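PDB 1G0D: protein-glutamine gamma-glutamyltransferase from Pagrus major, which catalyses, probably under calcium control, the cross-linking of peptide-bound glutamine to lysine side chains or other primary amines, releasing ammonia. Local coordinates for residues 613-617 and 638-642. Residues are numbered along the deposited sequence; the frame is centred on the assembly and turned at random.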
ATOM      1  N   VAL A 613      13.101 -13.446  28.951  1.00 49.38           N
ATOM      2  CA  VAL A 613      13.252 -12.133  29.552  1.00 47.65           C
ATOM      3  C   VAL A 613      11.860 -11.621  29.801  1.00 46.68           C
ATOM      4  O   VAL A 613      10.935 -11.997  29.108  1.00 48.94           O
ATOM      5  CB  VAL A 613      13.883 -11.123  28.567  1.00 49.68           C
ATOM      6  CG1 VAL A 613      14.659 -10.082  29.318  1.00 51.69           C
ATOM      7  CG2 VAL A 613      14.767 -11.831  27.568  1.00 50.83           C
ATOM      8  N   PRO A 614      11.678 -10.772  30.808  1.00 47.06           N
ATOM      9  CA  PRO A 614      10.309 -10.293  30.988  1.00 46.85           C
ATOM     10  C   PRO A 614      10.122  -9.157  29.954  1.00 44.86           C
ATOM     11  O   PRO A 614      11.097  -8.491  29.609  1.00 47.36           O
ATOM     12  CB  PRO A 614      10.318  -9.757  32.419  1.00 48.89           C
ATOM     13  CG  PRO A 614      11.705  -9.189  32.557  1.00 48.38           C
ATOM     14  CD  PRO A 614      12.590 -10.202  31.820  1.00 49.32           C
ATOM     15  N   LEU A 615       8.908  -8.948  29.442  1.00 39.89           N
ATOM     16  CA  LEU A 615       8.669  -7.847  28.502  1.00 33.71           C
ATOM     17  C   LEU A 615       7.784  -6.898  29.255  1.00 33.59           C
ATOM     18  O   LEU A 615       6.851  -7.300  29.933  1.00 33.99           O
ATOM     19  CB  LEU A 615       7.929  -8.303  27.247  1.00 32.95           C
ATOM     20  CG  LEU A 615       7.615  -9.791  27.041  1.00 28.64           C
ATOM     21  CD1 LEU A 615       6.586  -9.914  25.962  1.00 34.24           C
ATOM     22  CD2 LEU A 615       8.859 -10.531  26.646  1.00 26.99           C
ATOM     23  N   LYS A 616       8.081  -5.630  29.189  1.00 35.26           N
ATOM     24  CA  LYS A 616       7.217  -4.732  29.891  1.00 39.01           C
ATOM     25  C   LYS A 616       6.825  -3.675  28.917  1.00 37.74           C
ATOM     26  O   LYS A 616       7.459  -3.509  27.879  1.00 38.24           O
ATOM     27  CB  LYS A 616       7.900  -4.137  31.124  1.00 46.40           C
ATOM     28  CG  LYS A 616       9.395  -3.915  31.002  1.00 52.44           C
ATOM     29  CD  LYS A 616       9.919  -3.147  32.228  1.00 60.96           C
ATOM     30  CE  LYS A 616      11.339  -3.596  32.646  1.00 66.04           C
ATOM     31  NZ  LYS A 616      11.432  -5.057  33.030  1.00 69.07           N
ATOM     32  N   GLY A 617       5.777  -2.950  29.267  1.00 38.94           N
ATOM     33  CA  GLY A 617       5.248  -1.930  28.386  1.00 38.47           C
ATOM     34  C   GLY A 617       4.304  -2.580  27.389  1.00 36.58           C
ATOM     35  O   GLY A 617       3.989  -1.971  26.357  1.00 37.86           O
ATOM     36  N   ALA A 638       4.448  -6.948  34.000  1.00 44.85           N
ATOM     37  CA  ALA A 638       5.432  -7.338  33.007  1.00 43.91           C
ATOM     38  C   ALA A 638       5.266  -8.825  32.808  1.00 43.61           C
ATOM     39  O   ALA A 638       5.091  -9.593  33.758  1.00 44.25           O
ATOM     40  CB  ALA A 638       6.849  -7.007  33.471  1.00 43.16           C
ATOM     41  N   VAL A 639       5.289  -9.234  31.553  1.00 41.73           N
ATOM     42  CA  VAL A 639       5.089 -10.627  31.253  1.00 39.55           C
ATOM     43  C   VAL A 639       6.355 -11.367  31.595  1.00 38.06           C
ATOM     44  O   VAL A 639       7.429 -11.031  31.111  1.00 37.35           O
ATOM     45  CB  VAL A 639       4.657 -10.800  29.744  1.00 33.79           C
ATOM     46  CG1 VAL A 639       4.474 -12.283  29.394  1.00 32.93           C
ATOM     47  CG2 VAL A 639       3.353 -10.032  29.506  1.00 31.90           C
ATOM     48  N   ALA A 640       6.235 -12.356  32.466  1.00 39.11           N
ATOM     49  CA  ALA A 640       7.409 -13.120  32.848  1.00 43.72           C
ATOM     50  C   ALA A 640       8.007 -13.900  31.696  1.00 44.79           C
ATOM     51  O   ALA A 640       7.322 -14.231  30.725  1.00 46.78           O
ATOM     52  CB  ALA A 640       7.084 -14.074  33.989  1.00 46.54           C
ATOM     53  N   PRO A 641       9.311 -14.204  31.793  1.00 44.82           N
ATOM     54  CA  PRO A 641       9.977 -14.964  30.735  1.00 43.76           C
ATOM     55  C   PRO A 641       9.164 -16.226  30.478  1.00 42.61           C
ATOM     56  O   PRO A 641       8.784 -16.909  31.410  1.00 43.74           O
ATOM     57  CB  PRO A 641      11.343 -15.280  31.333  1.00 45.12           C
ATOM     58  CG  PRO A 641      11.555 -14.239  32.368  1.00 43.34           C
ATOM     59  CD  PRO A 641      10.222 -13.864  32.901  1.00 41.66           C
ATOM     60  N   SER A 642       8.880 -16.528  29.221  1.00 43.85           N
ATOM     61  CA  SER A 642       8.103 -17.721  28.883  1.00 42.89           C
ATOM     62  C   SER A 642       6.702 -17.763  29.518  1.00 40.64           C
ATOM     63  O   SER A 642       6.087 -18.828  29.613  1.00 40.52           O
ATOM     64  CB  SER A 642       8.881 -18.984  29.274  1.00 43.07           C
ATOM     65  OG  SER A 642      10.253 -18.845  28.967  1.00 47.16           O
TER
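L615, whose CG nearly eclipses its own N (chi1 -4°), and V639, with CG1 anti to the backbone N (chi1 179°), meet on the face they share in a short, weakly bonded antiparallel pair of strands. The leucine torsion places CG of L615 against CB of V639, 4.1 Å away, and the two side chains pass at a slant. Their backbones form a hydrogen-bonded pair: L615 N donates to V639 O at 3.1 Å and V639 N to L615 O at 3.0 Å, both bonds somewhat bent. V639 O also receives a close CA-H contact from P614 CA. On the other face K616 and A638 touch through their CB atoms, 3.9 Å apart, while the lysine chain leads away. Beyond this pair the prolines extend the contact: P641 lays its ring along the V613-P614 peptide, with CB 3.5 Å from V613 N and CG 3.8 Å from P614 N. N609 ties the two segments together, its ND2 bonding to both V613 O and A640 O. Within the C-terminal Ig-like domain, this short ribbon pairs the chain just before strand 619-624 with the chain just after strand 628-634; L615 packs on loop residues N609, S667 and D668, and D668 OD2 also accepts a hydrogen bond from K616 N, beyond the end of strand 659-666.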